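Local coordinates for AT-rich DNA-binding protein (Thermus thermophilus, PDB 2DT5) that probably represses transcription in response to the cellular NADH/NAD(+) balance, binding DNA through a winged-helix domain and the dinucleotide through a Rossmann domain, at residues 9-12 against 13-16; 70-74 against 75-79. The protein carries 1 engineered substitution. All blocks are in the same frame, centred on the assembly; numbering follows the deposited sequence.

Interaction 1 of 2, residues 9-12 against 13-16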
loop_
_atom_site.group_PDB
_atom_site.type_symbol
_atom_site.label_atom_id
_atom_site.label_comp_id
_atom_site.label_asym_id
_atom_site.label_seq_id
_atom_site.Cartn_x
_atom_site.Cartn_y
_atom_site.Cartn_z
ATOM N N SER B 9 0.434 9.591 -6.775
ATOM C CA SER B 9 -0.012 9.154 -5.443
ATOM C C SER B 9 -0.595 10.368 -4.711
ATOM O O SER B 9 -1.607 10.264 -4.022
ATOM C CB SER B 9 1.164 8.563 -4.645
ATOM O OG SER B 9 1.616 7.347 -5.233
ATOM N N ARG B 10 0.037 11.527 -4.864
ATOM C CA ARG B 10 -0.496 12.727 -4.221
ATOM C C ARG B 10 -1.899 13.060 -4.754
ATOM O O ARG B 10 -2.807 13.383 -3.984
ATOM C CB ARG B 10 0.436 13.911 -4.442
ATOM C CG ARG B 10 1.712 13.838 -3.613
ATOM C CD ARG B 10 2.298 15.241 -3.402
ATOM N NE ARG B 10 2.707 15.882 -4.650
ATOM C CZ ARG B 10 3.768 15.514 -5.361
ATOM N NH1 ARG B 10 4.533 14.503 -4.947
ATOM N NH2 ARG B 10 4.077 16.167 -6.475
ATOM N N LEU B 11 -2.083 12.963 -6.067
ATOM C CA LEU B 11 -3.391 13.252 -6.641
ATOM C C LEU B 11 -4.437 12.296 -6.061
ATOM O O LEU B 11 -5.559 12.705 -5.725
ATOM C CB LEU B 11 -3.357 13.131 -8.170
ATOM C CG LEU B 11 -2.463 14.132 -8.917
ATOM C CD1 LEU B 11 -2.665 13.961 -10.421
ATOM C CD2 LEU B 11 -2.817 15.554 -8.507
ATOM N N ILE B 12 -4.059 11.024 -5.946
ATOM C CA ILE B 12 -4.939 10.005 -5.388
ATOM C C ILE B 12 -5.264 10.381 -3.939
ATOM O O ILE B 12 -6.404 10.252 -3.495
ATOM C CB ILE B 12 -4.276 8.601 -5.471
ATOM C CG1 ILE B 12 -4.117 8.211 -6.952
ATOM C CG2 ILE B 12 -5.135 7.543 -4.722
ATOM C CD1 ILE B 12 -3.168 7.028 -7.229
ATOM N N THR B 13 -4.275 10.880 -3.211
ATOM C CA THR B 13 -4.524 11.296 -1.828
ATOM C C THR B 13 -5.543 12.441 -1.771
ATOM O O THR B 13 -6.483 12.411 -0.965
ATOM C CB THR B 13 -3.240 11.776 -1.157
ATOM O OG1 THR B 13 -2.303 10.695 -1.086
ATOM C CG2 THR B 13 -3.539 12.292 0.236
ATOM N N TYR B 14 -5.352 13.443 -2.633
ATOM C CA TYR B 14 -6.241 14.599 -2.680
ATOM C C TYR B 14 -7.663 14.148 -2.969
ATOM O O TYR B 14 -8.634 14.705 -2.434
ATOM C CB TYR B 14 -5.797 15.569 -3.785
ATOM C CG TYR B 14 -4.377 16.088 -3.663
ATOM C CD1 TYR B 14 -3.657 16.454 -4.801
ATOM C CD2 TYR B 14 -3.769 16.250 -2.419
ATOM C CE1 TYR B 14 -2.362 16.968 -4.715
ATOM C CE2 TYR B 14 -2.464 16.771 -2.316
ATOM C CZ TYR B 14 -1.768 17.123 -3.477
ATOM O OH TYR B 14 -0.482 17.598 -3.422
ATOM N N LEU B 15 -7.788 13.137 -3.821
ATOM C CA LEU B 15 -9.098 12.631 -4.183
ATOM C C LEU B 15 -9.786 11.965 -2.989
ATOM O O LEU B 15 -10.995 12.157 -2.780
ATOM C CB LEU B 15 -8.988 11.661 -5.353
ATOM C CG LEU B 15 -10.319 11.070 -5.810
ATOM C CD1 LEU B 15 -11.254 12.196 -6.243
ATOM C CD2 LEU B 15 -10.093 10.078 -6.957
ATOM N N ARG B 16 -9.032 11.189 -2.206
ATOM C CA ARG B 16 -9.603 10.529 -1.014
ATOM C C ARG B 16 -10.113 11.621 -0.082
ATOM O O ARG B 16 -11.245 11.570 0.377
ATOM C CB ARG B 16 -8.550 9.685 -0.256
ATOM C CG ARG B 16 -7.980 8.522 -1.053
ATOM C CD ARG B 16 -9.060 7.904 -1.926
ATOM N NE ARG B 16 -8.531 6.871 -2.808
ATOM C CZ ARG B 16 -9.175 6.398 -3.871
ATOM N NH1 ARG B 16 -10.376 6.869 -4.198
ATOM N NH2 ARG B 16 -8.621 5.438 -4.597
#
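Arg10 and Tyr14 meet one helical turn apart, in a local contact within helix 7-23 of the N-terminal DNA-binding domain. Their side chains run alongside each other in the same direction, and Tyr14 OH lies at the edge of the guanidinium, near its plane, 3.8 Å from Arg10 NE, and against Arg10 CD. Asp48 of helix 42-51 gathers both polar ends: Arg10 NE forms a salt bridge to its OD2, and Tyr14 OH is hydrogen-bonded to the same oxygen. The backbone beneath is regular helix, with Tyr14 N bonded to Arg10 O at 2.9 Å. That carbonyl oxygen also sits over one face of the Tyr14 ring, 3.1 Å from CG, because chi1 of -58° sets CG anti to the carbonyl carbon and lays the ring back along the preceding turn. In this winged-helix domain the Asp48 pairings join helix 7-23 to helix 42-51; Tyr14 and Asp48 both fall in the predicted helix-turn-helix region. Leu11 crosses the tyrosine side chain obliquely, CD2 lying 3.9 Å from Tyr14 CD1. Farther round the helix, Ile12 and Arg16 extend side by side, CG2 4.0 Å from NE, and these two residues pack on Thr194 and Leu190, respectively, of the second subunit.

Interaction 2 of 2, residues 70-74 against 75-79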
loop_
_atom_site.group_PDB
_atom_site.type_symbol
_atom_site.label_atom_id
_atom_site.label_comp_id
_atom_site.label_asym_id
_atom_site.label_seq_id
_atom_site.Cartn_x
_atom_site.Cartn_y
_atom_site.Cartn_z
ATOM N N GLU B 70 -12.533 16.498 -11.701
ATOM C CA GLU B 70 -11.322 16.724 -12.492
ATOM C C GLU B 70 -10.233 15.712 -12.181
ATOM O O GLU B 70 -9.630 15.138 -13.093
ATOM C CB GLU B 70 -10.803 18.143 -12.268
ATOM C CG GLU B 70 -11.802 19.198 -12.757
ATOM C CD GLU B 70 -11.338 20.628 -12.524
ATOM O OE1 GLU B 70 -10.445 20.837 -11.680
ATOM O OE2 GLU B 70 -11.883 21.542 -13.176
ATOM N N LEU B 71 -9.962 15.497 -10.901
ATOM C CA LEU B 71 -8.947 14.515 -10.522
ATOM C C LEU B 71 -9.331 13.132 -11.045
ATOM O O LEU B 71 -8.484 12.378 -11.505
ATOM C CB LEU B 71 -8.779 14.480 -9.010
ATOM C CG LEU B 71 -8.094 15.728 -8.464
ATOM C CD1 LEU B 71 -7.961 15.612 -6.950
ATOM C CD2 LEU B 71 -6.718 15.873 -9.116
ATOM N N ARG B 72 -10.616 12.798 -10.991
ATOM C CA ARG B 72 -11.051 11.501 -11.490
ATOM C C ARG B 72 -10.788 11.386 -13.006
ATOM O O ARG B 72 -10.393 10.320 -13.500
ATOM C CB ARG B 72 -12.539 11.284 -11.168
ATOM C CG ARG B 72 -12.819 11.047 -9.648
ATOM C CD ARG B 72 -14.313 10.951 -9.364
ATOM N NE ARG B 72 -14.941 9.877 -10.126
ATOM C CZ ARG B 72 -14.814 8.584 -9.845
ATOM N NH1 ARG B 72 -14.083 8.189 -8.800
ATOM N NH2 ARG B 72 -15.394 7.684 -10.626
ATOM N N HIS B 73 -11.002 12.472 -13.750
ATOM C CA HIS B 73 -10.758 12.409 -15.191
ATOM C C HIS B 73 -9.268 12.210 -15.480
ATOM O O HIS B 73 -8.878 11.369 -16.305
ATOM C CB HIS B 73 -11.237 13.680 -15.899
ATOM C CG HIS B 73 -10.954 13.676 -17.371
ATOM N ND1 HIS B 73 -9.947 14.425 -17.941
ATOM C CD2 HIS B 73 -11.511 12.961 -18.379
ATOM C CE1 HIS B 73 -9.893 14.171 -19.238
ATOM N NE2 HIS B 73 -10.830 13.286 -19.530
ATOM N N ILE B 74 -8.444 12.991 -14.800
ATOM C CA ILE B 74 -7.002 12.893 -14.962
ATOM C C ILE B 74 -6.487 11.498 -14.641
ATOM O O ILE B 74 -5.654 10.951 -15.368
ATOM C CB ILE B 74 -6.289 13.871 -14.039
ATOM C CG1 ILE B 74 -6.562 15.290 -14.513
ATOM C CG2 ILE B 74 -4.777 13.581 -14.003
ATOM C CD1 ILE B 74 -6.253 16.338 -13.465
ATOM N N LEU B 75 -6.992 10.926 -13.550
ATOM C CA LEU B 75 -6.543 9.615 -13.111
ATOM C C LEU B 75 -7.107 8.461 -13.934
ATOM O O LEU B 75 -6.652 7.325 -13.804
ATOM C CB LEU B 75 -6.868 9.438 -11.609
ATOM C CG LEU B 75 -6.092 10.415 -10.702
ATOM C CD1 LEU B 75 -6.645 10.386 -9.269
ATOM C CD2 LEU B 75 -4.610 10.058 -10.698
ATOM N N GLY B 76 -8.084 8.766 -14.788
ATOM C CA GLY B 76 -8.702 7.751 -15.618
ATOM C C GLY B 76 -9.797 6.993 -14.895
ATOM O O GLY B 76 -10.182 5.901 -15.306
ATOM N N LEU B 77 -10.309 7.572 -13.813
ATOM C CA LEU B 77 -11.360 6.918 -13.045
ATOM C C LEU B 77 -12.760 7.112 -13.624
ATOM O O LEU B 77 -13.697 6.384 -13.277
ATOM C CB LEU B 77 -11.294 7.406 -11.603
ATOM C CG LEU B 77 -9.970 7.028 -10.916
ATOM C CD1 LEU B 77 -9.817 7.776 -9.587
ATOM C CD2 LEU B 77 -9.927 5.524 -10.690
ATOM N N ASN B 78 -12.920 8.082 -14.519
ATOM C CA ASN B 78 -14.234 8.296 -15.111
ATOM C C ASN B 78 -14.404 7.340 -16.282
ATOM O O ASN B 78 -15.318 7.463 -17.082
ATOM C CB ASN B 78 -14.409 9.750 -15.546
ATOM C CG ASN B 78 -13.325 10.212 -16.497
ATOM O OD1 ASN B 78 -12.219 9.676 -16.499
ATOM N ND2 ASN B 78 -13.630 11.233 -17.294
ATOM N N ARG B 79 -13.495 6.382 -16.373
ATOM C CA ARG B 79 -13.545 5.367 -17.416
ATOM C C ARG B 79 -13.909 4.055 -16.715
ATOM O O ARG B 79 -13.834 3.978 -15.494
ATOM C CB ARG B 79 -12.170 5.212 -18.070
ATOM C CG ARG B 79 -11.718 6.392 -18.907
ATOM C CD ARG B 79 -10.238 6.297 -19.171
ATOM N NE ARG B 79 -9.770 7.273 -20.156
ATOM C CZ ARG B 79 -9.894 7.125 -21.473
ATOM N NH1 ARG B 79 -10.476 6.040 -21.969
ATOM N NH2 ARG B 79 -9.415 8.046 -22.298
HETATM O O HOH W 1 -9.863 9.795 -18.106
#
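Arg72 O receives the N-H of Leu77 at 2.8 Å, the shortest backbone bond across this helix end. One turn inward, Leu75 N still makes an ordinary helical bond to Leu71 O. Gly76 N turns to His73 O at 3.1 Å, approaching from above the carbonyl plane instead of along a lone pair. A water adds a second donor to that oxygen, 2.6 Å from His73 O; it also donates to Asn78 OD1 and accepts from Arg79 NE, so one molecule joins the last helical turn to the two residues that follow Leu77.

The side chains close over this backbone. Asn78 ND2 stands at the CD2 edge of the His73 imidazole, in the ring plane, with amide and ring planes 81° apart, placed there by a chi1 of 56° that folds CG between its own backbone N and carbonyl carbon. Across the turn, the bent Arg72 chain brings one face of its guanidinium over Leu77 CB, which lies 4.0 Å from NH1, and the same side chain touches Ser104. With an alanine at Arg72 the face over Leu77 CB would be gone, which would probably leave that side of Leu77 and Ser104 without their covering. Leu75 curls back over its own helix, CG 3.2 Å from Leu71 O, and meets Ile8 of helix 7-23 and Thr194 of the second subunit.

Gly76 leaves the helix with a positive phi of 83°, where a side chain would be jammed against the preceding carbonyl oxygen. Together with the two bonds back into the last turn, this makes a Schellman motif, here ending helix 64-75 just before strand 81-86 of the Rossmann sheet.

Read from the N terminus, the two contacts come in series, neither enclosing nor crossing the other. Interaction 1 is formed within helix 7-23 and closes no loop; interaction 2 comes more than fifty residues later, where helix 64-75 turns into the connection to the Rossmann domain. In space they adjoin, their centres about 11 Å apart. Leu15 and Leu71 are the go-betweens: Leu15 CD2 is 3.5 Å from Leu77 CD1 and its CD1 lies against Arg72 CG, while Leu71 packs on both Leu11 and Tyr14. The N-terminal helix is thereby joined to the exit from the DNA-binding domain. Both contacts also touch the second subunit, where Thr194 packs against Ile12, Leu75 and Leu77.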